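Local coordinates for diphosphomevalonate decarboxylase, putative (Trypanosoma brucei, PDB 2HKE), which probably catalyses the ATP-dependent decarboxylation of (R)-5-diphosphomevalonate to isopentenyl diphosphate, a precursor of isoprenoids and sterols, at residues His317-Phe322 and His351-Phe356; Cys187-Gly192 and Phe356-Gln361. The protein carries 1 engineered substitution. One frame throughout, in Å; residues are numbered along the deposited sequence.

Both contacts lie in the C-terminal, GHMP-type domain, with centres about 10 Å apart. Along the chain the order is 187-192, 317-322, 351-356 and 356-361, so contact 1 is made within the long excursion that contact 2 spans. Contact 2 pairs strands 183-189 and 358-363 of the five-stranded sheet; contact 1 joins the loop leaving helix 307-317 to the loop that leads into strand 358-363. Phe356 belongs to both: Ala188 covers one face of its ring and Phe318 the opposite one. Helices 267-283 and 307-317 also touch this ring, so the incoming loop, the sheet and the helices beside it are packed together at one phenyl group.

Contact 1: residues His317-Phe322 and His351-Phe356; sequences HFPTPF and HPKKPF
Phe318 and Phe356 meet with their ring planes only 20° apart but slid so far that the rings barely overlap, their centroids being 5.0 Å apart. It is the CB of Phe318 that sits over the face of the Phe356 ring, 3.8 Å from its centroid, in a CH-pi contact displaced toward the rim. Between the two rings the closest approach is Phe356 CE1, over one face of the Phe318 ring, 3.4 Å from Phe318 CG. Farther out, Phe318 CZ reaches His351 CD2 at 3.9 Å, the imidazole crossing it obliquely to complete an aromatic cluster. The Lys354 carbonyl oxygen lies at the edge of the Phe318 ring. Two irregular loops of the GHMP-type C-terminal domain, one following helix 307-317 and the other leading into strand 358-363, run alongside each other here, and Met272 of helix 267-283 packs against both phenylalanines. Asp268 of that helix takes both His351 NE2, in a hydrogen bond, and Lys354 NZ, in a salt bridge. At Thr320, OG1 stands anti to the carbonyl carbon (chi1 -54°), where it accepts a 2.9 Å hydrogen bond from Phe356 N. The same OG1 donates to Phe318 O at 2.7 Å, from above the carbonyl plane, so both bonds fix its rotation. At the other end a water donates to His317 O and His351 O, bridging the two backbones.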
ATOM      1  N   HIS A 317     -11.187  -8.011  22.216  1.00 21.98           N
ATOM      2  CA  HIS A 317     -10.108  -8.989  22.128  1.00 21.62           C
ATOM      3  C   HIS A 317      -8.760  -8.315  22.133  1.00 20.98           C
ATOM      4  O   HIS A 317      -7.751  -8.885  22.598  1.00 21.58           O
ATOM      5  CB  HIS A 317     -10.291  -9.804  20.832  1.00 21.09           C
ATOM      6  CG  HIS A 317     -11.574 -10.574  20.788  1.00 19.74           C
ATOM      7  ND1 HIS A 317     -12.768 -10.018  20.410  1.00 20.10           N
ATOM      8  CD2 HIS A 317     -11.844 -11.854  21.092  1.00 21.73           C
ATOM      9  CE1 HIS A 317     -13.722 -10.923  20.478  1.00 22.93           C
ATOM     10  NE2 HIS A 317     -13.185 -12.045  20.907  1.00 22.63           N
ATOM     11  N   PHE A 318      -8.702  -7.136  21.543  1.00 20.86           N
ATOM     12  CA  PHE A 318      -7.469  -6.322  21.505  1.00 20.42           C
ATOM     13  C   PHE A 318      -7.775  -4.913  22.019  1.00 20.99           C
ATOM     14  O   PHE A 318      -7.807  -3.964  21.254  1.00 20.68           O
ATOM     15  CB  PHE A 318      -6.926  -6.245  20.085  1.00 21.31           C
ATOM     16  CG  PHE A 318      -6.425  -7.544  19.541  1.00 20.59           C
ATOM     17  CD1 PHE A 318      -7.261  -8.385  18.839  1.00 22.32           C
ATOM     18  CD2 PHE A 318      -5.108  -7.920  19.742  1.00 24.37           C
ATOM     19  CE1 PHE A 318      -6.777  -9.609  18.348  1.00 23.96           C
ATOM     20  CE2 PHE A 318      -4.614  -9.117  19.238  1.00 25.40           C
ATOM     21  CZ  PHE A 318      -5.460  -9.955  18.536  1.00 23.09           C
ATOM     22  N   PRO A 319      -8.006  -4.762  23.345  1.00 21.65           N
ATOM     23  CA  PRO A 319      -8.463  -3.492  23.884  1.00 22.41           C
ATOM     24  C   PRO A 319      -7.427  -2.442  23.672  1.00 22.70           C
ATOM     25  O   PRO A 319      -6.286  -2.569  24.145  1.00 23.49           O
ATOM     26  CB  PRO A 319      -8.670  -3.793  25.379  1.00 23.21           C
ATOM     27  CG  PRO A 319      -8.703  -5.280  25.450  1.00 23.75           C
ATOM     28  CD  PRO A 319      -7.864  -5.789  24.392  1.00 21.57           C
ATOM     29  N   THR A 320      -7.820  -1.407  22.948  1.00 23.25           N
ATOM     30  CA  THR A 320      -6.923  -0.378  22.496  1.00 23.40           C
ATOM     31  C   THR A 320      -7.500   1.000  22.868  1.00 23.94           C
ATOM     32  O   THR A 320      -8.640   1.319  22.519  1.00 23.06           O
ATOM     33  CB  THR A 320      -6.749  -0.428  20.977  1.00 23.37           C
ATOM     34  OG1 THR A 320      -6.341  -1.758  20.584  1.00 22.38           O
ATOM     35  CG2 THR A 320      -5.733   0.666  20.500  1.00 22.02           C
ATOM     36  N   PRO A 321      -6.697   1.828  23.525  1.00 25.32           N
ATOM     37  CA  PRO A 321      -7.224   3.152  23.911  1.00 26.07           C
ATOM     38  C   PRO A 321      -7.556   4.035  22.694  1.00 26.72           C
ATOM     39  O   PRO A 321      -6.877   3.950  21.655  1.00 25.56           O
ATOM     40  CB  PRO A 321      -6.109   3.764  24.764  1.00 26.77           C
ATOM     41  CG  PRO A 321      -4.913   2.911  24.609  1.00 27.41           C
ATOM     42  CD  PRO A 321      -5.304   1.611  23.933  1.00 26.17           C
ATOM     43  N   PHE A 322      -8.553   4.912  22.828  1.00 27.04           N
ATOM     44  CA  PHE A 322      -8.982   5.743  21.676  1.00 27.35           C
ATOM     45  C   PHE A 322      -7.922   6.708  21.227  1.00 27.70           C
ATOM     46  O   PHE A 322      -7.881   7.116  20.048  1.00 26.45           O
ATOM     47  CB  PHE A 322     -10.284   6.482  21.951  1.00 28.33           C
ATOM     48  CG  PHE A 322     -11.453   5.585  22.034  1.00 30.19           C
ATOM     49  CD1 PHE A 322     -11.864   4.880  20.941  1.00 30.46           C
ATOM     50  CD2 PHE A 322     -12.163   5.438  23.221  1.00 32.14           C
ATOM     51  CE1 PHE A 322     -12.963   4.031  21.005  1.00 34.50           C
ATOM     52  CE2 PHE A 322     -13.253   4.598  23.286  1.00 30.54           C
ATOM     53  CZ  PHE A 322     -13.647   3.894  22.179  1.00 31.84           C
ATOM     54  N   HIS A 351      -6.980 -15.811  22.962  1.00 25.79           N
ATOM     55  CA  HIS A 351      -5.700 -15.157  22.708  1.00 26.22           C
ATOM     56  C   HIS A 351      -5.496 -14.119  23.797  1.00 26.58           C
ATOM     57  O   HIS A 351      -6.474 -13.473  24.235  1.00 25.92           O
ATOM     58  CB  HIS A 351      -5.684 -14.478  21.316  1.00 26.40           C
ATOM     59  CG  HIS A 351      -4.351 -13.934  20.920  1.00 23.87           C
ATOM     60  ND1 HIS A 351      -3.332 -14.749  20.482  1.00 24.48           N
ATOM     61  CD2 HIS A 351      -3.879 -12.661  20.825  1.00 24.46           C
ATOM     62  CE1 HIS A 351      -2.278 -14.011  20.171  1.00 24.38           C
ATOM     63  NE2 HIS A 351      -2.584 -12.741  20.363  1.00 22.43           N
ATOM     64  N   PRO A 352      -4.252 -13.930  24.258  1.00 26.54           N
ATOM     65  CA  PRO A 352      -4.017 -12.867  25.234  1.00 27.39           C
ATOM     66  C   PRO A 352      -4.466 -11.463  24.800  1.00 28.50           C
ATOM     67  O   PRO A 352      -4.176 -11.044  23.655  1.00 27.56           O
ATOM     68  CB  PRO A 352      -2.499 -12.869  25.378  1.00 28.01           C
ATOM     69  CG  PRO A 352      -2.132 -14.246  25.051  1.00 28.58           C
ATOM     70  CD  PRO A 352      -3.007 -14.654  23.941  1.00 27.35           C
ATOM     71  N   LYS A 353      -5.154 -10.754  25.691  1.00 28.11           N
ATOM     72  CA  LYS A 353      -5.585  -9.388  25.370  1.00 28.39           C
ATOM     73  C   LYS A 353      -4.400  -8.436  25.409  1.00 28.03           C
ATOM     74  O   LYS A 353      -3.594  -8.406  26.366  1.00 28.82           O
ATOM     75  CB  LYS A 353      -6.694  -8.916  26.294  1.00 30.04           C
ATOM     76  CG  LYS A 353      -7.974  -9.730  26.169  1.00 30.78           C
ATOM     77  CD  LYS A 353      -9.029  -9.168  27.078  1.00 31.86           C
ATOM     78  CE  LYS A 353     -10.261  -9.979  27.033  1.00 34.03           C
ATOM     79  NZ  LYS A 353     -11.352  -9.285  27.759  1.00 39.69           N
ATOM     80  N   LYS A 354      -4.290  -7.644  24.349  1.00 27.33           N
ATOM     81  CA  LYS A 354      -3.302  -6.579  24.267  1.00 26.68           C
ATOM     82  C   LYS A 354      -3.810  -5.528  23.294  1.00 25.11           C
ATOM     83  O   LYS A 354      -4.634  -5.818  22.440  1.00 23.55           O
ATOM     84  CB  LYS A 354      -1.952  -7.114  23.816  1.00 27.16           C
ATOM     85  CG  LYS A 354      -1.995  -7.677  22.368  1.00 28.16           C
ATOM     86  CD  LYS A 354      -0.752  -8.379  21.972  1.00 30.59           C
ATOM     87  CE  LYS A 354      -0.665  -9.779  22.543  1.00 32.47           C
ATOM     88  NZ  LYS A 354       0.674 -10.279  22.121  1.00 33.75           N
ATOM     89  N   PRO A 355      -3.332  -4.297  23.428  1.00 24.30           N
ATOM     90  CA  PRO A 355      -3.759  -3.278  22.476  1.00 23.91           C
ATOM     91  C   PRO A 355      -3.082  -3.456  21.116  1.00 23.50           C
ATOM     92  O   PRO A 355      -1.963  -3.985  21.018  1.00 23.01           O
ATOM     93  CB  PRO A 355      -3.250  -1.976  23.103  1.00 23.89           C
ATOM     94  CG  PRO A 355      -2.109  -2.395  23.950  1.00 24.69           C
ATOM     95  CD  PRO A 355      -2.401  -3.772  24.438  1.00 25.25           C
ATOM     96  N   PHE A 356      -3.753  -3.007  20.057  1.00 23.00           N
ATOM     97  CA  PHE A 356      -3.029  -2.688  18.821  1.00 22.56           C
ATOM     98  C   PHE A 356      -2.052  -1.558  19.100  1.00 23.12           C
ATOM     99  O   PHE A 356      -2.244  -0.744  20.040  1.00 25.30           O
ATOM    100  CB  PHE A 356      -3.984  -2.241  17.706  1.00 21.68           C
ATOM    101  CG  PHE A 356      -5.068  -3.234  17.377  1.00 20.94           C
ATOM    102  CD1 PHE A 356      -4.787  -4.591  17.211  1.00 21.59           C
ATOM    103  CD2 PHE A 356      -6.372  -2.789  17.144  1.00 21.29           C
ATOM    104  CE1 PHE A 356      -5.783  -5.497  16.893  1.00 22.16           C
ATOM    105  CE2 PHE A 356      -7.401  -3.744  16.835  1.00 23.01           C
ATOM    106  CZ  PHE A 356      -7.072  -5.066  16.682  1.00 22.79           C
TER
HETATM  107  O   HOH W   1      -8.165 -11.598  22.887  1.00 28.82           O

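Contact 2: residues Cys187-Gly192 and Phe356-Gln361; sequences CAVLKG and FEMLLQ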
ATOM      1  N   CYS A 187      -6.457  -0.390   9.360  1.00 18.27           N
ATOM      2  CA  CYS A 187      -5.211  -1.106   9.588  1.00 19.20           C
ATOM      3  C   CYS A 187      -5.030  -1.230  11.119  1.00 18.99           C
ATOM      4  O   CYS A 187      -4.900  -0.231  11.814  1.00 18.56           O
ATOM      5  CB  CYS A 187      -4.067  -0.403   8.963  1.00 20.23           C
ATOM      6  SG  CYS A 187      -2.535  -1.350   9.118  1.00 23.61           S
ATOM      7  N   ALA A 188      -5.068  -2.461  11.603  1.00 20.23           N
ATOM      8  CA  ALA A 188      -4.724  -2.785  12.976  1.00 19.77           C
ATOM      9  C   ALA A 188      -3.216  -3.067  13.018  1.00 20.20           C
ATOM     10  O   ALA A 188      -2.723  -4.110  12.523  1.00 19.93           O
ATOM     11  CB  ALA A 188      -5.552  -3.967  13.477  1.00 20.80           C
ATOM     12  N   VAL A 189      -2.477  -2.068  13.479  1.00 19.79           N
ATOM     13  CA  VAL A 189      -1.056  -2.156  13.584  1.00 20.70           C
ATOM     14  C   VAL A 189      -0.622  -3.041  14.736  1.00 20.21           C
ATOM     15  O   VAL A 189      -1.027  -2.832  15.873  1.00 19.92           O
ATOM     16  CB  VAL A 189      -0.421  -0.747  13.622  1.00 20.20           C
ATOM     17  CG1 VAL A 189       1.065  -0.817  13.684  1.00 24.09           C
ATOM     18  CG2 VAL A 189      -0.909   0.016  12.391  1.00 22.91           C
ATOM     19  N   LEU A 190       0.210  -4.028  14.395  1.00 20.93           N
ATOM     20  CA  LEU A 190       0.732  -5.013  15.315  1.00 22.68           C
ATOM     21  C   LEU A 190       2.257  -4.957  15.386  1.00 24.07           C
ATOM     22  O   LEU A 190       2.922  -4.501  14.451  1.00 24.41           O
ATOM     23  CB  LEU A 190       0.244  -6.410  14.931  1.00 21.83           C
ATOM     24  CG  LEU A 190      -1.274  -6.601  14.873  1.00 22.14           C
ATOM     25  CD1 LEU A 190      -1.691  -7.868  14.111  1.00 18.88           C
ATOM     26  CD2 LEU A 190      -1.841  -6.557  16.294  1.00 24.71           C
ATOM     27  N   LYS A 191       2.827  -5.461  16.483  1.00 25.70           N
ATOM     28  CA  LYS A 191       4.277  -5.484  16.596  1.00 27.68           C
ATOM     29  C   LYS A 191       4.796  -6.455  15.557  1.00 27.26           C
ATOM     30  O   LYS A 191       4.193  -7.485  15.307  1.00 29.58           O
ATOM     31  CB  LYS A 191       4.731  -5.809  18.011  1.00 28.56           C
ATOM     32  CG  LYS A 191       4.544  -4.652  18.975  1.00 31.30           C
ATOM     33  CD  LYS A 191       4.969  -4.989  20.416  1.00 31.49           C
ATOM     34  CE  LYS A 191       4.226  -4.126  21.475  1.00 33.92           C
ATOM     35  NZ  LYS A 191       4.462  -4.670  22.875  1.00 38.60           N
ATOM     36  N   GLY A 192       5.924  -6.136  14.941  1.00 29.31           N
ATOM     37  CA  GLY A 192       6.467  -6.958  13.901  1.00 29.41           C
ATOM     38  C   GLY A 192       7.113  -8.225  14.425  1.00 31.26           C
ATOM     39  O   GLY A 192       7.405  -8.370  15.629  1.00 30.01           O
ATOM     40  N   PHE A 356      -3.753  -3.007  20.057  1.00 23.00           N
ATOM     41  CA  PHE A 356      -3.029  -2.688  18.821  1.00 22.56           C
ATOM     42  C   PHE A 356      -2.052  -1.558  19.100  1.00 23.12           C
ATOM     43  O   PHE A 356      -2.244  -0.744  20.040  1.00 25.30           O
ATOM     44  CB  PHE A 356      -3.984  -2.241  17.706  1.00 21.68           C
ATOM     45  CG  PHE A 356      -5.068  -3.234  17.377  1.00 20.94           C
ATOM     46  CD1 PHE A 356      -4.787  -4.591  17.211  1.00 21.59           C
ATOM     47  CD2 PHE A 356      -6.372  -2.789  17.144  1.00 21.29           C
ATOM     48  CE1 PHE A 356      -5.783  -5.497  16.893  1.00 22.16           C
ATOM     49  CE2 PHE A 356      -7.401  -3.744  16.835  1.00 23.01           C
ATOM     50  CZ  PHE A 356      -7.072  -5.066  16.682  1.00 22.79           C
ATOM     51  N   GLU A 357      -1.031  -1.451  18.262  1.00 23.34           N
ATOM     52  CA  GLU A 357      -0.138  -0.308  18.339  1.00 23.52           C
ATOM     53  C   GLU A 357      -0.934   0.937  17.931  1.00 23.59           C
ATOM     54  O   GLU A 357      -0.736   2.013  18.463  1.00 24.13           O
ATOM     55  CB  GLU A 357       1.062  -0.505  17.451  1.00 24.25           C
ATOM     56  CG  GLU A 357       1.884  -1.707  17.762  1.00 26.53           C
ATOM     57  CD  GLU A 357       2.359  -1.683  19.219  1.00 34.25           C
ATOM     58  OE1 GLU A 357       3.229  -0.829  19.530  1.00 37.74           O
ATOM     59  OE2 GLU A 357       1.815  -2.470  20.030  1.00 38.57           O
ATOM     60  N   MET A 358      -1.849   0.767  16.981  1.00 22.44           N
ATOM     61  CA  MET A 358      -2.748   1.824  16.576  1.00 24.18           C
ATOM     62  C   MET A 358      -3.780   1.195  15.685  1.00 21.92           C
ATOM     63  O   MET A 358      -3.589   0.087  15.202  1.00 21.12           O
ATOM     64  CB  MET A 358      -2.027   2.931  15.802  1.00 24.82           C
ATOM     65  CG  MET A 358      -1.986   2.762  14.318  1.00 30.64           C
ATOM     66  SD  MET A 358      -1.272   4.236  13.539  1.00 36.41           S
ATOM     67  CE  MET A 358       0.286   3.904  14.225  1.00 27.54           C
ATOM     68  N   LEU A 359      -4.868   1.905  15.492  1.00 21.48           N
ATOM     69  CA  LEU A 359      -5.928   1.490  14.572  1.00 20.97           C
ATOM     70  C   LEU A 359      -6.279   2.637  13.654  1.00 21.70           C
ATOM     71  O   LEU A 359      -6.790   3.661  14.117  1.00 20.64           O
ATOM     72  CB  LEU A 359      -7.179   1.070  15.332  1.00 20.03           C
ATOM     73  CG  LEU A 359      -8.355   0.591  14.487  1.00 20.63           C
ATOM     74  CD1 LEU A 359      -7.984  -0.679  13.722  1.00 19.66           C
ATOM     75  CD2 LEU A 359      -9.579   0.343  15.353  1.00 21.35           C
ATOM     76  N   LEU A 360      -5.987   2.448  12.367  1.00 20.05           N
ATOM     77  CA  LEU A 360      -6.162   3.474  11.340  1.00 20.47           C
ATOM     78  C   LEU A 360      -7.470   3.197  10.658  1.00 19.37           C
ATOM     79  O   LEU A 360      -7.784   2.049  10.478  1.00 19.71           O
ATOM     80  CB  LEU A 360      -5.051   3.342  10.305  1.00 20.10           C
ATOM     81  CG  LEU A 360      -5.016   4.264   9.105  1.00 22.15           C
ATOM     82  CD1 LEU A 360      -5.044   5.786   9.518  1.00 27.83           C
ATOM     83  CD2 LEU A 360      -3.804   3.930   8.272  1.00 25.28           C
ATOM     84  N   GLN A 361      -8.251   4.225  10.347  1.00 19.58           N
ATOM     85  CA  GLN A 361      -9.403   4.055   9.460  1.00 19.37           C
ATOM     86  C   GLN A 361      -9.305   5.024   8.313  1.00 19.99           C
ATOM     87  O   GLN A 361      -8.911   6.158   8.499  1.00 20.15           O
ATOM     88  CB  GLN A 361     -10.727   4.173  10.228  1.00 19.32           C
ATOM     89  CG  GLN A 361     -12.013   4.225   9.358  1.00 18.90           C
ATOM     90  CD  GLN A 361     -12.308   5.597   8.808  1.00 21.92           C
ATOM     91  OE1 GLN A 361     -11.992   6.594   9.437  1.00 24.62           O
ATOM     92  NE2 GLN A 361     -12.958   5.659   7.626  1.00 20.56           N
TER
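Strands 187-189 and 358-361 run antiparallel at 165°, their axes approaching to 4.9 Å. Cys187 and Leu360 form a hydrogen-bonded pair, with Cys187 N giving to Leu360 O at 3.0 Å and Leu360 N returning an almost straight bond (172°) to Cys187 O at 2.9 Å. Val189 N then bonds Met358 O nearly along the C=O axis, and Glu357 N reaches Val189 O at 2.8 Å. Both are inner strands of the domain's five-stranded mixed sheet: strand 298-303 flanks 183-189, and strand 325-327 flanks 358-363. On one face of the sheet Val189 and Met358 run alongside each other in the same direction, with Val189 CG2 3.5 Å from Met358 CG; Cys187 and Leu360 share this face and meet through their CB atoms. On the other, the Ala188 methyl, CB, lies over the centre of the Phe356 ring, 3.6 Å from its centroid, and Leu359 CD1 comes up beside the same methyl. Leu190 CD2 closes in at the edge of that ring, 3.7 Å from Phe356 CD1. Beyond the paired part, the extended Lys191 chain runs across Glu357 at about a right angle, and Lys191 NZ stays 4.5 Å from Glu357 OE2, too far for a salt bridge.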